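Local structure of O-phospho-L-seryl-tRNA:Cys-tRNA synthase (Methanocaldococcus jannaschii DSM 2661, 5X6B) at residues B[52-60]-B[375-383]. The protein is a pyridoxal-phosphate enzyme that probably converts O-phosphoseryl-tRNA(Cys) into cysteinyl-tRNA(Cys) by replacing the phosphate with sulfur. Numbering follows the deposited sequence.
Sequences TREFINLNP and KKRGIGGIR
Phe55 sets the CD1-CE1 side of its ring against the backbone of residues 375-379, showing how an aromatic residue can lodge against the end of a helix. With CG anti to its own carbonyl carbon (chi1 -69°), the ring is placed beside the turn, its outer atoms closer to residues 375-380 than its root. CB starts 3.8 Å from Gly378 O; CG lies a little farther from the same carbonyl. CD1 then meets the peptide between Gly378 and Ile379, with Ile379 N 3.4 Å from CD1 at the ring edge and in its plane. Further out, CE1 is 3.5 Å from Lys375 O, again near the ring plane, and also touches Lys375 CB, while CZ only grazes that carbonyl. This side of the ring borders the Schellman motif that ends helix 369-375, with Gly378 as its C-prime residue. Were Phe55 replaced by alanine, the turn at Gly378 and the Lys375 carbonyl would probably lose their aromatic neighbour, a gap opening beside the helix end. Beyond the ring, segments 52-60 and 375-383 pair as a two-stranded parallel sheet, joining the N-terminal part of the protein to its C-terminal region. Ile56 N donates to Gly378 O (3.0 Å), and Ile56 O accepts a nearly straight bond from Gly380 N (2.9 Å, 176° at the hydrogen). Leu58 N continues the pairing to Gly380 O at 2.9 Å. Ile56 and Ile379 share the face turned to helix 399-415, where they rest on Val405 and Ala408 respectively. Leu58 sends CD1 across Ile379 CG2 at 3.7 Å, while its CB touches Ile382 CD1. Asn57, on the other face, closes an Asx turn: its OD1 accepts from Asn59 N at 2.9 Å and also lies against Gly381 CA. Asn59 itself N-caps the following short helix, its OD1 taking up Ile61 N.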
loop_
_atom_site.group_PDB
_atom_site.type_symbol
_atom_site.label_atom_id
_atom_site.label_comp_id
_atom_site.label_asym_id
_atom_site.label_seq_id
_atom_site.Cartn_x
_atom_site.Cartn_y
_atom_site.Cartn_z
ATOM N N THR B 52 -18.174 1.495 -2.791
ATOM C CA THR B 52 -17.040 1.414 -3.705
ATOM C C THR B 52 -17.240 0.390 -4.826
ATOM O O THR B 52 -16.682 0.537 -5.916
ATOM C CB THR B 52 -15.748 1.072 -2.938
ATOM O OG1 THR B 52 -15.690 1.845 -1.732
ATOM C CG2 THR B 52 -14.518 1.376 -3.791
ATOM N N ARG B 53 -18.038 -0.639 -4.564
ATOM C CA ARG B 53 -18.261 -1.692 -5.551
ATOM C C ARG B 53 -19.654 -1.644 -6.152
ATOM O O ARG B 53 -20.018 -2.494 -6.959
ATOM C CB ARG B 53 -18.026 -3.061 -4.928
ATOM C CG ARG B 53 -16.570 -3.370 -4.687
ATOM C CD ARG B 53 -16.435 -4.554 -3.767
ATOM N NE ARG B 53 -15.048 -4.792 -3.398
ATOM C CZ ARG B 53 -14.365 -4.043 -2.540
ATOM N NH1 ARG B 53 -13.111 -4.348 -2.268
ATOM N NH2 ARG B 53 -14.933 -2.997 -1.952
ATOM N N GLU B 54 -20.430 -0.642 -5.758
ATOM C CA GLU B 54 -21.789 -0.498 -6.248
ATOM C C GLU B 54 -21.865 0.515 -7.388
ATOM O O GLU B 54 -22.930 0.751 -7.954
ATOM C CB GLU B 54 -22.713 -0.078 -5.106
ATOM C CG GLU B 54 -22.568 -0.940 -3.869
ATOM C CD GLU B 54 -23.900 -1.269 -3.236
ATOM O OE1 GLU B 54 -24.903 -0.611 -3.583
ATOM O OE2 GLU B 54 -23.943 -2.190 -2.393
ATOM N N PHE B 55 -20.729 1.115 -7.721
ATOM C CA PHE B 55 -20.706 2.166 -8.726
ATOM C C PHE B 55 -19.544 2.022 -9.692
ATOM O O PHE B 55 -18.492 1.482 -9.345
ATOM C CB PHE B 55 -20.632 3.543 -8.063
ATOM C CG PHE B 55 -21.876 3.933 -7.323
ATOM C CD1 PHE B 55 -22.947 4.495 -7.993
ATOM C CD2 PHE B 55 -21.970 3.750 -5.957
ATOM C CE1 PHE B 55 -24.097 4.860 -7.316
ATOM C CE2 PHE B 55 -23.115 4.115 -5.275
ATOM C CZ PHE B 55 -24.180 4.672 -5.955
ATOM N N ILE B 56 -19.752 2.502 -10.912
ATOM C CA ILE B 56 -18.649 2.770 -11.816
ATOM C C ILE B 56 -18.158 4.181 -11.520
ATOM O O ILE B 56 -18.941 5.138 -11.534
ATOM C CB ILE B 56 -19.057 2.653 -13.296
ATOM C CG1 ILE B 56 -19.518 1.232 -13.619
ATOM C CG2 ILE B 56 -17.902 3.048 -14.198
ATOM C CD1 ILE B 56 -20.003 1.068 -15.038
ATOM N N ASN B 57 -16.869 4.303 -11.226
ATOM C CA ASN B 57 -16.275 5.601 -10.955
ATOM C C ASN B 57 -15.656 6.177 -12.220
ATOM O O ASN B 57 -14.744 5.581 -12.798
ATOM C CB ASN B 57 -15.220 5.492 -9.849
ATOM C CG ASN B 57 -14.840 6.840 -9.273
ATOM O OD1 ASN B 57 -15.039 7.877 -9.904
ATOM N ND2 ASN B 57 -14.286 6.832 -8.067
ATOM N N LEU B 58 -16.150 7.337 -12.641
ATOM C CA LEU B 58 -15.677 7.969 -13.869
ATOM C C LEU B 58 -14.622 9.045 -13.620
ATOM O O LEU B 58 -14.165 9.692 -14.563
ATOM C CB LEU B 58 -16.853 8.578 -14.634
ATOM C CG LEU B 58 -17.869 7.586 -15.204
ATOM C CD1 LEU B 58 -18.957 8.317 -15.974
ATOM C CD2 LEU B 58 -17.177 6.551 -16.086
ATOM N N ASN B 59 -14.237 9.235 -12.360
ATOM C CA ASN B 59 -13.239 10.245 -12.008
ATOM C C ASN B 59 -11.863 9.910 -12.583
ATOM O O ASN B 59 -11.281 8.875 -12.256
ATOM C CB ASN B 59 -13.157 10.393 -10.489
ATOM C CG ASN B 59 -12.468 11.671 -10.063
ATOM O OD1 ASN B 59 -11.545 12.149 -10.725
ATOM N ND2 ASN B 59 -12.917 12.235 -8.949
ATOM N N PRO B 60 -11.341 10.786 -13.453
ATOM C CA PRO B 60 -10.077 10.544 -14.160
ATOM C C PRO B 60 -8.863 10.362 -13.251
ATOM O O PRO B 60 -7.929 9.657 -13.643
ATOM C CB PRO B 60 -9.916 11.798 -15.016
ATOM C CG PRO B 60 -11.306 12.271 -15.237
ATOM C CD PRO B 60 -12.036 11.980 -13.963
ATOM N N LYS B 375 -26.325 8.286 -10.223
ATOM C CA LYS B 375 -26.253 7.435 -9.043
ATOM C C LYS B 375 -27.398 6.431 -9.075
ATOM O O LYS B 375 -27.230 5.267 -8.707
ATOM C CB LYS B 375 -26.293 8.278 -7.762
ATOM C CG LYS B 375 -27.109 7.680 -6.626
ATOM C CD LYS B 375 -27.598 8.758 -5.673
ATOM C CE LYS B 375 -28.281 8.153 -4.456
ATOM N NZ LYS B 375 -28.764 9.216 -3.533
ATOM N N LYS B 376 -28.553 6.892 -9.548
ATOM C CA LYS B 376 -29.730 6.045 -9.710
ATOM C C LYS B 376 -29.442 4.880 -10.659
ATOM O O LYS B 376 -30.090 3.836 -10.595
ATOM C CB LYS B 376 -30.910 6.877 -10.222
ATOM C CG LYS B 376 -32.248 6.153 -10.240
ATOM C CD LYS B 376 -33.406 7.142 -10.155
ATOM C CE LYS B 376 -34.741 6.432 -9.966
ATOM N NZ LYS B 376 -35.886 7.387 -9.961
ATOM N N ARG B 377 -28.457 5.061 -11.532
ATOM C CA ARG B 377 -28.072 4.019 -12.474
ATOM C C ARG B 377 -26.683 3.477 -12.156
ATOM O O ARG B 377 -26.017 2.902 -13.020
ATOM C CB ARG B 377 -28.126 4.553 -13.906
ATOM C CG ARG B 377 -29.371 5.370 -14.170
ATOM C CD ARG B 377 -29.649 5.559 -15.644
ATOM N NE ARG B 377 -30.877 6.322 -15.843
ATOM C CZ ARG B 377 -31.583 6.322 -16.969
ATOM N NH1 ARG B 377 -32.687 7.055 -17.063
ATOM N NH2 ARG B 377 -31.191 5.580 -17.994
ATOM N N GLY B 378 -26.248 3.673 -10.914
ATOM C CA GLY B 378 -25.021 3.067 -10.426
ATOM C C GLY B 378 -23.746 3.655 -10.997
ATOM O O GLY B 378 -22.753 2.947 -11.178
ATOM N N ILE B 379 -23.763 4.956 -11.266
ATOM C CA ILE B 379 -22.590 5.635 -11.804
ATOM C C ILE B 379 -22.250 6.876 -10.986
ATOM O O ILE B 379 -23.132 7.646 -10.601
ATOM C CB ILE B 379 -22.799 6.045 -13.282
ATOM C CG1 ILE B 379 -23.168 4.829 -14.135
ATOM C CG2 ILE B 379 -21.547 6.697 -13.838
ATOM C CD1 ILE B 379 -23.458 5.170 -15.577
ATOM N N GLY B 380 -20.966 7.064 -10.714
ATOM C CA GLY B 380 -20.511 8.254 -10.030
ATOM C C GLY B 380 -19.168 8.705 -10.564
ATOM O O GLY B 380 -18.681 8.175 -11.565
ATOM N N GLY B 381 -18.562 9.679 -9.893
ATOM C CA GLY B 381 -17.256 10.165 -10.298
ATOM C C GLY B 381 -17.345 11.527 -10.953
ATOM O O GLY B 381 -16.326 12.140 -11.263
ATOM N N ILE B 382 -18.569 11.995 -11.169
ATOM C CA ILE B 382 -18.797 13.332 -11.700
ATOM C C ILE B 382 -19.214 14.266 -10.566
ATOM O O ILE B 382 -20.044 13.902 -9.733
ATOM C CB ILE B 382 -19.885 13.336 -12.799
ATOM C CG1 ILE B 382 -19.639 12.214 -13.806
ATOM C CG2 ILE B 382 -19.932 14.681 -13.507
ATOM C CD1 ILE B 382 -18.305 12.298 -14.500
ATOM N N ARG B 383 -18.635 15.462 -10.527
ATOM C CA ARG B 383 -18.972 16.432 -9.489
ATOM C C ARG B 383 -20.442 16.822 -9.552
ATOM O O ARG B 383 -20.969 17.110 -10.624
ATOM C CB ARG B 383 -18.099 17.679 -9.613
ATOM C CG ARG B 383 -16.632 17.440 -9.311
ATOM C CD ARG B 383 -15.853 18.739 -9.386
ATOM N NE ARG B 383 -16.442 19.764 -8.532
ATOM C CZ ARG B 383 -16.034 21.027 -8.493
ATOM N NH1 ARG B 383 -15.029 21.426 -9.262
ATOM N NH2 ARG B 383 -16.632 21.893 -7.685
#